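Glycosyl hydrolase (Rhizobium leguminosarum bv. trifolii, PDB 5NDX) is a family 39 glycoside hydrolase, a bacterial orthologue of human alpha-L-iduronidase, that probably cleaves O-glycosidic bonds of L-iduronic acid. Local coordinates at residues R57-Y62 with E95-P100; F141-Q146 with T160-A165; T25-A30 with D313-G318. The protein carries 2 engineered substitutions. One frame throughout, in Å; residues are numbered along the deposited sequence.

Overall arrangement
All three contacts lie in the parallel eight-stranded TIM barrel and reach the same bound 8U8. Interaction 1 sits between the other two, its centre about 11 Å from that of interaction 2 and about 13 Å from that of interaction 3. Interactions 2 and 3 do not touch; their nearest atoms are about 7 Å apart. Leu96 O of interaction 1 meets Tyr162 OH of interaction 2 at 2.5 Å, a probable hydrogen bond, and Arg57 N lies 2.9 Å from Thr25 O of interaction 3 across neighbouring strands. Interactions 1 and 2 share the sugar hydroxyl O3, through His59, Asn145 and the engineered Gln146; interaction 3 takes O5 through Asp313.

Interaction 1: residues R57-Y62 with E95-P100; sequences RVHYLY and ELMGNP. With 8U8 ((2~{R},3~{S},4~{S},5~{R},6~{S})-6-(4-methyl-2-oxidanylidene-chromen-7-yl)oxy-3,4,5-tris(oxidanyl)oxane-2-carboxylic acid), chain M.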
loop_
_atom_site.group_PDB
_atom_site.type_symbol
_atom_site.label_atom_id
_atom_site.label_comp_id
_atom_site.label_asym_id
_atom_site.label_seq_id
_atom_site.Cartn_x
_atom_site.Cartn_y
_atom_site.Cartn_z
ATOM N N ARG A 57 4.545 -5.601 -5.953
ATOM C CA ARG A 57 4.540 -6.984 -6.387
ATOM C C ARG A 57 3.875 -6.981 -7.762
ATOM O O ARG A 57 2.644 -6.937 -7.882
ATOM C CB ARG A 57 3.796 -7.867 -5.411
ATOM C CG ARG A 57 3.724 -9.336 -5.812
ATOM C CD ARG A 57 3.312 -10.245 -4.645
ATOM N NE ARG A 57 2.242 -11.107 -5.083
ATOM C CZ ARG A 57 2.352 -12.339 -5.532
ATOM N NH1 ARG A 57 3.503 -12.949 -5.592
ATOM N NH2 ARG A 57 1.286 -12.965 -5.935
ATOM N N VAL A 58 4.694 -6.915 -8.796
ATOM C CA VAL A 58 4.181 -6.747 -10.160
ATOM C C VAL A 58 4.365 -8.060 -10.958
ATOM O O VAL A 58 5.514 -8.557 -11.077
ATOM C CB VAL A 58 4.905 -5.600 -10.879
ATOM C CG1 VAL A 58 4.408 -5.479 -12.302
ATOM C CG2 VAL A 58 4.752 -4.261 -10.129
ATOM N N HIS A 59 3.264 -8.571 -11.526
ATOM C CA HIS A 59 3.271 -9.843 -12.259
ATOM C C HIS A 59 3.947 -9.741 -13.623
ATOM O O HIS A 59 3.786 -8.739 -14.329
ATOM C CB HIS A 59 1.844 -10.342 -12.570
ATOM C CG HIS A 59 1.099 -10.934 -11.423
ATOM N ND1 HIS A 59 1.699 -11.319 -10.243
ATOM C CD2 HIS A 59 -0.209 -11.299 -11.318
ATOM C CE1 HIS A 59 0.794 -11.855 -9.441
ATOM N NE2 HIS A 59 -0.375 -11.842 -10.066
ATOM N N TYR A 60 4.637 -10.802 -14.005
ATOM C CA TYR A 60 5.197 -10.972 -15.367
ATOM C C TYR A 60 6.291 -9.965 -15.709
ATOM O O TYR A 60 6.383 -9.503 -16.843
ATOM C CB TYR A 60 4.078 -10.893 -16.416
ATOM C CG TYR A 60 2.980 -11.911 -16.235
ATOM C CD1 TYR A 60 3.248 -13.265 -16.451
ATOM C CD2 TYR A 60 1.679 -11.541 -15.916
ATOM C CE1 TYR A 60 2.262 -14.233 -16.343
ATOM C CE2 TYR A 60 0.669 -12.503 -15.795
ATOM C CZ TYR A 60 0.984 -13.852 -16.009
ATOM O OH TYR A 60 0.062 -14.851 -15.890
ATOM N N LEU A 61 7.155 -9.640 -14.742
ATOM C CA LEU A 61 8.302 -8.798 -15.053
ATOM C C LEU A 61 9.139 -9.381 -16.221
ATOM O O LEU A 61 9.588 -8.629 -17.069
ATOM C CB LEU A 61 9.175 -8.555 -13.812
ATOM C CG LEU A 61 8.558 -7.521 -12.849
ATOM C CD1 LEU A 61 9.233 -7.632 -11.501
ATOM C CD2 LEU A 61 8.651 -6.123 -13.427
ATOM N N TYR A 62 9.302 -10.699 -16.288
ATOM C CA TYR A 62 10.122 -11.284 -17.382
ATOM C C TYR A 62 9.470 -11.257 -18.787
ATOM O O TYR A 62 10.188 -11.398 -19.779
ATOM C CB TYR A 62 10.573 -12.697 -17.024
ATOM C CG TYR A 62 11.706 -12.795 -15.998
ATOM C CD1 TYR A 62 12.754 -11.871 -15.974
ATOM C CD2 TYR A 62 11.730 -13.832 -15.058
ATOM C CE1 TYR A 62 13.823 -11.987 -15.084
ATOM C CE2 TYR A 62 12.778 -13.953 -14.144
ATOM C CZ TYR A 62 13.834 -13.027 -14.172
ATOM O OH TYR A 62 14.917 -13.138 -13.332
ATOM N N GLU A 95 8.591 -11.255 -8.362
ATOM C CA GLU A 95 8.167 -12.583 -8.734
ATOM C C GLU A 95 8.983 -12.992 -9.944
ATOM O O GLU A 95 9.010 -12.262 -10.962
ATOM C CB GLU A 95 6.684 -12.639 -9.097
ATOM C CG GLU A 95 5.782 -12.142 -7.975
ATOM C CD GLU A 95 4.343 -12.006 -8.444
ATOM O OE1 GLU A 95 4.015 -10.956 -9.067
ATOM O OE2 GLU A 95 3.583 -12.980 -8.225
ATOM N N LEU A 96 9.642 -14.135 -9.826
ATOM C CA LEU A 96 10.484 -14.646 -10.918
ATOM C C LEU A 96 9.551 -15.338 -11.922
ATOM O O LEU A 96 9.348 -16.543 -11.887
ATOM C CB LEU A 96 11.545 -15.579 -10.352
ATOM C CG LEU A 96 12.565 -14.850 -9.467
ATOM C CD1 LEU A 96 13.464 -15.818 -8.701
ATOM C CD2 LEU A 96 13.394 -13.838 -10.239
ATOM N N MET A 97 8.987 -14.545 -12.823
ATOM C CA MET A 97 7.792 -14.910 -13.502
ATOM C C MET A 97 7.701 -14.211 -14.830
ATOM O O MET A 97 8.014 -13.018 -14.962
ATOM C CB MET A 97 6.645 -14.486 -12.593
ATOM C CG MET A 97 5.250 -14.403 -13.165
ATOM S SD MET A 97 4.072 -13.680 -11.949
ATOM C CE MET A 97 2.572 -14.020 -12.866
ATOM N N GLY A 98 7.195 -14.956 -15.804
ATOM C CA GLY A 98 7.093 -14.505 -17.186
ATOM C C GLY A 98 7.958 -15.402 -18.061
ATOM O O GLY A 98 8.668 -16.286 -17.556
ATOM N N ASN A 99 7.926 -15.150 -19.365
ATOM C CA ASN A 99 8.519 -16.093 -20.330
ATOM C C ASN A 99 9.072 -15.323 -21.517
ATOM O O ASN A 99 8.359 -15.086 -22.494
ATOM C CB ASN A 99 7.452 -17.102 -20.790
ATOM C CG ASN A 99 8.034 -18.232 -21.626
ATOM O OD1 ASN A 99 9.247 -18.320 -21.866
ATOM N ND2 ASN A 99 7.171 -19.123 -22.057
ATOM N N PRO A 100 10.323 -14.904 -21.427
ATOM C CA PRO A 100 10.834 -14.012 -22.470
ATOM C C PRO A 100 10.812 -14.661 -23.872
ATOM O O PRO A 100 11.380 -15.727 -24.050
ATOM C CB PRO A 100 12.267 -13.738 -22.030
ATOM C CG PRO A 100 12.290 -14.055 -20.557
ATOM C CD PRO A 100 11.358 -15.216 -20.427
HETATM C C15 8U8 M . -8.249 -18.623 -11.615
HETATM C C13 8U8 M . -8.079 -18.600 -10.212
HETATM C C14 8U8 M . -8.426 -19.737 -9.478
HETATM C C16 8U8 M . -8.237 -19.770 -8.094
HETATM O O9 8U8 M . -8.596 -20.793 -7.513
HETATM O O8 8U8 M . -7.723 -18.682 -7.415
HETATM C C11 8U8 M . -7.264 -17.594 -8.116
HETATM C C10 8U8 M . -6.621 -16.565 -7.418
HETATM C C12 8U8 M . -7.450 -17.535 -9.524
HETATM C C7 8U8 M . -6.934 -16.413 -10.202
HETATM C C8 8U8 M . -6.287 -15.389 -9.501
HETATM C C9 8U8 M . -6.135 -15.448 -8.105
HETATM O O2 8U8 M . -5.473 -14.480 -7.375
HETATM C C5 8U8 M . -5.342 -13.065 -7.792
HETATM O O1 8U8 M . -6.633 -12.581 -8.194
HETATM C C1 8U8 M . -6.694 -11.417 -8.923
HETATM C C6 8U8 M . -7.842 -10.783 -8.378
HETATM O O7 8U8 M . -8.433 -10.008 -9.121
HETATM O O6 8U8 M . -8.108 -11.050 -7.220
HETATM C C2 8U8 M . -5.530 -10.398 -8.728
HETATM O O5 8U8 M . -5.721 -9.707 -7.476
HETATM C C3 8U8 M . -4.086 -11.058 -8.837
HETATM O O4 8U8 M . -3.442 -10.592 -9.972
HETATM C C4 8U8 M . -4.162 -12.618 -8.849
HETATM O O3 8U8 M . -2.796 -13.149 -8.603
HETATM O O HOH W 1 7.023 -10.721 -12.033
HETATM O O HOH W 2 7.144 -8.850 -9.068
#
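The end-to-end directions of Arg57-Tyr62 and Glu95-Pro100 differ by only 20°, and the backbones converge from 6.6 Å between the CA atoms of His59 and Glu95 to 4.4 Å between those of Tyr60 and Gly98. The N-H of Tyr62 points in the carbonyl plane to Met97 O, N to O 3.0 Å. A water accepts the N-H of Leu61 and donates to the carbonyl oxygens of Val58 and Glu95. Glu95, extended beyond CG, pushes its carboxylate between Arg57 and His59. OE1 offers its syn lone pair to His59 ND1 at 2.6 Å, 7° out of the imidazole plane. OE2 lies over a face of the Arg57 guanidinium in a salt bridge (NH1 to OE2 2.6 Å, NH1 being less surely placed), and Arg57 also pairs with Glu142, Asp264 and Glu265. At its far edge the imidazole donates from NE2 to O3 of 8U8 at 3.1 Å. Glu95 is thus a second-shell residue fixing the ring's rotation; two N-H donations suit a protonated ring, which Glu95 would favour and Arg57 oppose. Fully extended Met97 sets CE over the centre of the Tyr60 ring, 3.5 Å from the centroid, and over the rim of one His59 face. The segments lead from adjacent barrel strands 55-58 and 91-95 into loops; Val58 and Leu61 lean on helix 76-87, while Tyr62 meets Trp116 of helix 110-131 with ring planes near perpendicular.

Interaction 2: residues F141-Q146 with T160-A165; sequences FETTNQ and TNYYDA. Engineered in segment 141-146: Gln146 (natural residue Glu). With 8U8 ((2~{R},3~{S},4~{S},5~{R},6~{S})-6-(4-methyl-2-oxidanylidene-chromen-7-yl)oxy-3,4,5-tris(oxidanyl)oxane-2-carboxylic acid), chain M.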
loop_
_atom_site.group_PDB
_atom_site.type_symbol
_atom_site.label_atom_id
_atom_site.label_comp_id
_atom_site.label_asym_id
_atom_site.label_seq_id
_atom_site.Cartn_x
_atom_site.Cartn_y
_atom_site.Cartn_z
ATOM N N PHE A 141 12.571 -11.937 -3.436
ATOM C CA PHE A 141 12.283 -12.682 -4.648
ATOM C C PHE A 141 11.321 -13.777 -4.310
ATOM O O PHE A 141 11.420 -14.373 -3.245
ATOM C CB PHE A 141 13.556 -13.285 -5.238
ATOM C CG PHE A 141 14.495 -12.254 -5.737
ATOM C CD1 PHE A 141 14.369 -11.776 -7.040
ATOM C CD2 PHE A 141 15.408 -11.670 -4.879
ATOM C CE1 PHE A 141 15.214 -10.773 -7.506
ATOM C CE2 PHE A 141 16.234 -10.648 -5.323
ATOM C CZ PHE A 141 16.136 -10.213 -6.638
ATOM N N GLU A 142 10.404 -14.030 -5.235
ATOM C CA GLU A 142 9.321 -14.988 -5.038
ATOM C C GLU A 142 9.143 -15.861 -6.250
ATOM O O GLU A 142 9.393 -15.435 -7.381
ATOM C CB GLU A 142 7.967 -14.258 -4.843
ATOM C CG GLU A 142 6.990 -15.095 -4.068
ATOM C CD GLU A 142 5.632 -14.445 -3.883
ATOM O OE1 GLU A 142 5.322 -13.532 -4.646
ATOM O OE2 GLU A 142 4.877 -14.874 -3.003
ATOM N N THR A 143 8.639 -17.053 -6.015
ATOM C CA THR A 143 8.153 -17.889 -7.116
ATOM C C THR A 143 7.001 -17.233 -7.870
ATOM O O THR A 143 6.266 -16.364 -7.359
ATOM C CB THR A 143 7.498 -19.184 -6.642
ATOM O OG1 THR A 143 6.422 -18.829 -5.750
ATOM C CG2 THR A 143 8.480 -20.079 -5.985
ATOM N N THR A 144 6.853 -17.749 -9.078
ATOM C CA THR A 144 5.876 -17.354 -10.059
ATOM C C THR A 144 4.559 -17.591 -9.426
ATOM O O THR A 144 4.329 -18.593 -8.711
ATOM C CB THR A 144 6.016 -18.202 -11.396
ATOM O OG1 THR A 144 5.542 -17.475 -12.537
ATOM C CG2 THR A 144 5.299 -19.558 -11.296
ATOM N N ASN A 145 3.683 -16.678 -9.766
ATOM C CA ASN A 145 2.408 -16.546 -9.117
ATOM C C ASN A 145 1.554 -17.810 -9.340
ATOM O O ASN A 145 1.760 -18.590 -10.315
ATOM C CB ASN A 145 1.693 -15.305 -9.654
ATOM C CG ASN A 145 0.411 -15.006 -8.904
ATOM O OD1 ASN A 145 0.416 -14.852 -7.663
ATOM N ND2 ASN A 145 -0.714 -14.979 -9.649
ATOM N N GLN A 146 0.631 -18.002 -8.394
ATOM C CA GLN A 146 -0.193 -19.166 -8.326
ATOM C C GLN A 146 0.741 -20.333 -8.625
ATOM O O GLN A 146 1.634 -20.636 -7.820
ATOM C CB GLN A 146 -1.397 -19.061 -9.284
ATOM C CG GLN A 146 -2.658 -18.482 -8.651
ATOM C CD GLN A 146 -2.993 -17.051 -9.080
ATOM O OE1 GLN A 146 -3.076 -16.747 -10.273
ATOM N NE2 GLN A 146 -3.221 -16.179 -8.104
ATOM N N THR A 160 8.849 -27.782 -9.072
ATOM C CA THR A 160 9.892 -28.026 -8.107
ATOM C C THR A 160 11.305 -27.822 -8.711
ATOM O O THR A 160 12.225 -27.362 -8.032
ATOM C CB THR A 160 9.608 -29.406 -7.461
ATOM O OG1 THR A 160 9.876 -29.351 -6.069
ATOM C CG2 THR A 160 10.354 -30.540 -8.110
ATOM N N ASN A 161 11.475 -28.120 -9.999
ATOM C CA ASN A 161 12.738 -27.832 -10.719
ATOM C C ASN A 161 12.917 -26.325 -10.976
ATOM O O ASN A 161 14.025 -25.809 -10.963
ATOM C CB ASN A 161 12.751 -28.475 -12.116
ATOM C CG ASN A 161 12.816 -29.990 -12.103
ATOM O OD1 ASN A 161 13.191 -30.640 -11.122
ATOM N ND2 ASN A 161 12.477 -30.551 -13.240
ATOM N N TYR A 162 11.816 -25.689 -11.350
ATOM C CA TYR A 162 11.734 -24.228 -11.473
ATOM C C TYR A 162 12.185 -23.522 -10.177
ATOM O O TYR A 162 13.021 -22.607 -10.234
ATOM C CB TYR A 162 10.324 -23.825 -11.934
ATOM C CG TYR A 162 9.938 -22.408 -11.572
ATOM C CD1 TYR A 162 10.378 -21.312 -12.335
ATOM C CD2 TYR A 162 9.148 -22.165 -10.470
ATOM C CE1 TYR A 162 10.027 -20.015 -11.990
ATOM C CE2 TYR A 162 8.795 -20.881 -10.114
ATOM C CZ TYR A 162 9.261 -19.810 -10.862
ATOM O OH TYR A 162 8.886 -18.564 -10.469
ATOM N N TYR A 163 11.680 -23.976 -9.029
ATOM C CA TYR A 163 12.104 -23.453 -7.701
ATOM C C TYR A 163 13.619 -23.622 -7.506
ATOM O O TYR A 163 14.349 -22.670 -7.162
ATOM C CB TYR A 163 11.317 -24.116 -6.543
ATOM C CG TYR A 163 11.580 -23.429 -5.239
ATOM C CD1 TYR A 163 10.876 -22.270 -4.897
ATOM C CD2 TYR A 163 12.609 -23.833 -4.420
ATOM C CE1 TYR A 163 11.170 -21.562 -3.750
ATOM C CE2 TYR A 163 12.915 -23.149 -3.275
ATOM C CZ TYR A 163 12.187 -21.997 -2.934
ATOM O OH TYR A 163 12.495 -21.272 -1.801
ATOM N N ASP A 164 14.103 -24.832 -7.794
ATOM C CA ASP A 164 15.536 -25.158 -7.727
ATOM C C ASP A 164 16.380 -24.211 -8.534
ATOM O O ASP A 164 17.435 -23.801 -8.098
ATOM C CB ASP A 164 15.796 -26.588 -8.243
ATOM C CG ASP A 164 15.213 -27.662 -7.348
ATOM O OD1 ASP A 164 15.128 -27.435 -6.133
ATOM O OD2 ASP A 164 14.857 -28.759 -7.859
ATOM N N ALA A 165 15.896 -23.896 -9.728
ATOM C CA ALA A 165 16.597 -23.023 -10.677
ATOM C C ALA A 165 16.611 -21.571 -10.190
ATOM O O ALA A 165 17.650 -20.882 -10.288
ATOM C CB ALA A 165 15.921 -23.115 -12.039
HETATM C C15 8U8 M . -8.249 -18.623 -11.615
HETATM C C13 8U8 M . -8.079 -18.600 -10.212
HETATM C C14 8U8 M . -8.426 -19.737 -9.478
HETATM C C16 8U8 M . -8.237 -19.770 -8.094
HETATM O O9 8U8 M . -8.596 -20.793 -7.513
HETATM O O8 8U8 M . -7.723 -18.682 -7.415
HETATM C C11 8U8 M . -7.264 -17.594 -8.116
HETATM C C10 8U8 M . -6.621 -16.565 -7.418
HETATM C C12 8U8 M . -7.450 -17.535 -9.524
HETATM C C7 8U8 M . -6.934 -16.413 -10.202
HETATM C C8 8U8 M . -6.287 -15.389 -9.501
HETATM C C9 8U8 M . -6.135 -15.448 -8.105
HETATM O O2 8U8 M . -5.473 -14.480 -7.375
HETATM C C5 8U8 M . -5.342 -13.065 -7.792
HETATM O O1 8U8 M . -6.633 -12.581 -8.194
HETATM C C1 8U8 M . -6.694 -11.417 -8.923
HETATM C C6 8U8 M . -7.842 -10.783 -8.378
HETATM O O7 8U8 M . -8.433 -10.008 -9.121
HETATM O O6 8U8 M . -8.108 -11.050 -7.220
HETATM C C2 8U8 M . -5.530 -10.398 -8.728
HETATM O O5 8U8 M . -5.721 -9.707 -7.476
HETATM C C3 8U8 M . -4.086 -11.058 -8.837
HETATM O O4 8U8 M . -3.442 -10.592 -9.972
HETATM C C4 8U8 M . -4.162 -12.618 -8.849
HETATM O O3 8U8 M . -2.796 -13.149 -8.603
#
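A single tyrosine hydroxyl carries the polar part of this small contact: Tyr162 OH reaches from helix 155-171 to the main chain beyond strand 140-142 and accepts the N-H of Thr144 at 2.6 Å (N to OH), a short but bent bond with an angle of 133° at the hydrogen. The setting is a beta-alpha-beta unit of the TIM barrel, the helix following strand 140-142 and leading to strand 179-184. Of residues 160-165 only Tyr162 and Tyr163 touch the other segment, both with CG anti to the backbone N, and 178 Å² is buried. The phenol of Tyr162 comes with its edge toward Thr144, whose N lies near the ring plane, and OH is also 3.0 Å from Thr144 CB, a tight approach. That hydroxyl is further hydrogen-bonded to Leu96 O, so it bridges two neighbouring barrel loops. Tyr163 turns its own edge to the other threonine: Thr143 CG2 lies in the ring plane, 3.4 Å from CD1, while the phenol hydroxyl goes to Arg213 O. With chi1 at 57°, Thr143 keeps CG2 anti to its carbonyl carbon, where it meets that ring. Past these threonines the loop enters the pocket with an Asn-Glu pair in the natural sequence, as in other clan GH-A enzymes. Asn145 ND2 donates to O3 of 8U8 at 3.0 Å, and its OD1 takes Arg57 NH2. Gln146 replaces the glutamate predicted to be the proton donor; though poorly ordered, its NE2 donates to O3 at 3.1 Å and lies 2.9 Å from the glycosidic oxygen O2 of 8U8.

Interaction 3: residues T25-A30 with D313-G318; sequences TGFSPA and DHAFIG. With 8U8 ((2~{R},3~{S},4~{S},5~{R},6~{S})-6-(4-methyl-2-oxidanylidene-chromen-7-yl)oxy-3,4,5-tris(oxidanyl)oxane-2-carboxylic acid), chain M.
With OG1 of Thr25 anti to its backbone N (chi1 -178°) and CG of His314 in the crowded position between N and the carbonyl carbon (chi1 67°), the two side chains cross at about a right angle and share a hydrogen bond, OG1 to ND1 2.7 Å. The hydroxyl meets the imidazole at its edge, near the ring plane; at the far side of the ring NE2 makes a weak bond to Gly365 O. Beside this pair the backbones join through Ala315 N, which donates to Gly26 O at 3.0 Å in the carbonyl plane. Asp313 turns its carboxylate over Gly26, with OD1 only 3.3 Å from Gly26 C; glycine, lacking CB, leaves room for that oxygen. Strand 24-27 is the first and 307-310 the eighth of the parallel barrel, so the contact between Thr25-Ala30 and the loop after the last strand belongs to the closure of the TIM barrel at its pocket end. The aromatic groups pack just beyond. Phe316, its CG anti to the carbonyl carbon (chi1 -68°), sets one ring face beneath Phe27 CA, a CH-pi contact 4.0 Å from CA to the centroid, while Phe27 CD2 lies 3.8 Å from Ala315 CB. The Phe316 ring also stacks with Trp272. Its edge is turned to the sugar, CZ being 3.8 Å from O4 of 8U8. Asp313 OD2 accepts the hydroxyl O5 of 8U8 at 2.5 Å, a short bond in which the carboxylate charge would probably polarise the O5 hydroxyl.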
loop_
_atom_site.group_PDB
_atom_site.type_symbol
_atom_site.label_atom_id
_atom_site.label_comp_id
_atom_site.label_asym_id
_atom_site.label_seq_id
_atom_site.Cartn_x
_atom_site.Cartn_y
_atom_site.Cartn_z
ATOM N N THR A 25 1.820 -3.146 -2.192
ATOM C CA THR A 25 0.694 -3.309 -3.085
ATOM C C THR A 25 1.216 -3.995 -4.356
ATOM O O THR A 25 2.383 -4.390 -4.451
ATOM C CB THR A 25 -0.059 -1.956 -3.373
ATOM O OG1 THR A 25 -1.203 -2.185 -4.220
ATOM C CG2 THR A 25 0.814 -0.964 -4.076
ATOM N N GLY A 26 0.338 -4.166 -5.308
ATOM C CA GLY A 26 0.695 -4.850 -6.503
ATOM C C GLY A 26 -0.344 -4.697 -7.590
ATOM O O GLY A 26 -1.430 -4.131 -7.373
ATOM N N PHE A 27 0.040 -5.163 -8.778
ATOM C CA PHE A 27 -0.806 -5.139 -9.972
ATOM C C PHE A 27 -0.202 -6.050 -11.060
ATOM O O PHE A 27 0.865 -6.656 -10.869
ATOM C CB PHE A 27 -1.016 -3.722 -10.506
ATOM C CG PHE A 27 0.249 -3.034 -10.932
ATOM C CD1 PHE A 27 0.770 -3.214 -12.207
ATOM C CD2 PHE A 27 0.919 -2.221 -10.063
ATOM C CE1 PHE A 27 1.940 -2.599 -12.590
ATOM C CE2 PHE A 27 2.082 -1.574 -10.446
ATOM C CZ PHE A 27 2.598 -1.786 -11.718
ATOM N N SER A 28 -0.949 -6.155 -12.163
ATOM C CA SER A 28 -0.601 -6.930 -13.323
ATOM C C SER A 28 -1.181 -6.189 -14.540
ATOM O O SER A 28 -2.227 -5.568 -14.408
ATOM C CB SER A 28 -1.205 -8.322 -13.221
ATOM O OG SER A 28 -0.602 -9.124 -14.192
ATOM N N PRO A 29 -0.528 -6.207 -15.704
ATOM C CA PRO A 29 0.789 -6.772 -15.941
ATOM C C PRO A 29 1.878 -5.721 -15.847
ATOM O O PRO A 29 1.611 -4.507 -15.728
ATOM C CB PRO A 29 0.675 -7.267 -17.403
ATOM C CG PRO A 29 -0.092 -6.160 -18.052
ATOM C CD PRO A 29 -1.166 -5.827 -16.989
ATOM N N ALA A 30 3.107 -6.205 -15.968
ATOM C CA ALA A 30 4.309 -5.394 -15.801
ATOM C C ALA A 30 4.411 -4.238 -16.777
ATOM O O ALA A 30 4.995 -3.203 -16.450
ATOM C CB ALA A 30 5.543 -6.277 -15.909
ATOM N N ASP A 313 -3.435 -6.062 -3.241
ATOM C CA ASP A 313 -3.214 -6.155 -4.681
ATOM C C ASP A 313 -4.159 -5.198 -5.400
ATOM O O ASP A 313 -5.037 -5.600 -6.150
ATOM C CB ASP A 313 -3.386 -7.595 -5.082
ATOM C CG ASP A 313 -2.804 -7.880 -6.421
ATOM O OD1 ASP A 313 -1.613 -7.570 -6.628
ATOM O OD2 ASP A 313 -3.545 -8.425 -7.241
ATOM N N HIS A 314 -3.993 -3.916 -5.085
ATOM C CA HIS A 314 -4.976 -2.891 -5.367
ATOM C C HIS A 314 -4.454 -1.693 -6.126
ATOM O O HIS A 314 -5.094 -0.627 -6.116
ATOM C CB HIS A 314 -5.754 -2.495 -4.113
ATOM C CG HIS A 314 -4.978 -1.787 -3.029
ATOM N ND1 HIS A 314 -3.607 -1.575 -3.034
ATOM C CD2 HIS A 314 -5.429 -1.237 -1.883
ATOM C CE1 HIS A 314 -3.258 -0.929 -1.941
ATOM N NE2 HIS A 314 -4.348 -0.698 -1.233
ATOM N N ALA A 315 -3.319 -1.880 -6.815
ATOM C CA ALA A 315 -2.747 -0.806 -7.633
ATOM C C ALA A 315 -3.062 -0.933 -9.112
ATOM O O ALA A 315 -2.421 -0.297 -9.933
ATOM C CB ALA A 315 -1.239 -0.670 -7.370
ATOM N N PHE A 316 -4.036 -1.770 -9.451
ATOM C CA PHE A 316 -4.592 -1.886 -10.804
ATOM C C PHE A 316 -5.165 -0.533 -11.151
ATOM O O PHE A 316 -5.440 0.296 -10.243
ATOM C CB PHE A 316 -5.701 -2.940 -10.891
ATOM C CG PHE A 316 -5.213 -4.332 -10.714
ATOM C CD1 PHE A 316 -4.757 -5.052 -11.796
ATOM C CD2 PHE A 316 -5.194 -4.939 -9.442
ATOM C CE1 PHE A 316 -4.280 -6.351 -11.632
ATOM C CE2 PHE A 316 -4.726 -6.249 -9.285
ATOM C CZ PHE A 316 -4.257 -6.951 -10.372
ATOM N N ILE A 317 -5.261 -0.269 -12.456
ATOM C CA ILE A 317 -5.821 0.989 -12.973
ATOM C C ILE A 317 -7.276 0.751 -13.365
ATOM O O ILE A 317 -7.528 -0.186 -14.050
ATOM C CB ILE A 317 -5.034 1.484 -14.221
ATOM C CG1 ILE A 317 -3.581 1.703 -13.840
ATOM C CG2 ILE A 317 -5.635 2.770 -14.742
ATOM C CD1 ILE A 317 -2.717 2.278 -14.935
ATOM N N GLY A 318 -8.208 1.599 -12.912
ATOM C CA GLY A 318 -9.624 1.442 -13.213
ATOM C C GLY A 318 -10.496 2.440 -12.477
ATOM O O GLY A 318 -10.034 3.498 -12.047
HETATM C C15 8U8 M . -8.249 -18.623 -11.615
HETATM C C13 8U8 M . -8.079 -18.600 -10.212
HETATM C C14 8U8 M . -8.426 -19.737 -9.478
HETATM C C16 8U8 M . -8.237 -19.770 -8.094
HETATM O O9 8U8 M . -8.596 -20.793 -7.513
HETATM O O8 8U8 M . -7.723 -18.682 -7.415
HETATM C C11 8U8 M . -7.264 -17.594 -8.116
HETATM C C10 8U8 M . -6.621 -16.565 -7.418
HETATM C C12 8U8 M . -7.450 -17.535 -9.524
HETATM C C7 8U8 M . -6.934 -16.413 -10.202
HETATM C C8 8U8 M . -6.287 -15.389 -9.501
HETATM C C9 8U8 M . -6.135 -15.448 -8.105
HETATM O O2 8U8 M . -5.473 -14.480 -7.375
HETATM C C5 8U8 M . -5.342 -13.065 -7.792
HETATM O O1 8U8 M . -6.633 -12.581 -8.194
HETATM C C1 8U8 M . -6.694 -11.417 -8.923
HETATM C C6 8U8 M . -7.842 -10.783 -8.378
HETATM O O7 8U8 M . -8.433 -10.008 -9.121
HETATM O O6 8U8 M . -8.108 -11.050 -7.220
HETATM C C2 8U8 M . -5.530 -10.398 -8.728
HETATM O O5 8U8 M . -5.721 -9.707 -7.476
HETATM C C3 8U8 M . -4.086 -11.058 -8.837
HETATM O O4 8U8 M . -3.442 -10.592 -9.972
HETATM C C4 8U8 M . -4.162 -12.618 -8.849
HETATM O O3 8U8 M . -2.796 -13.149 -8.603
#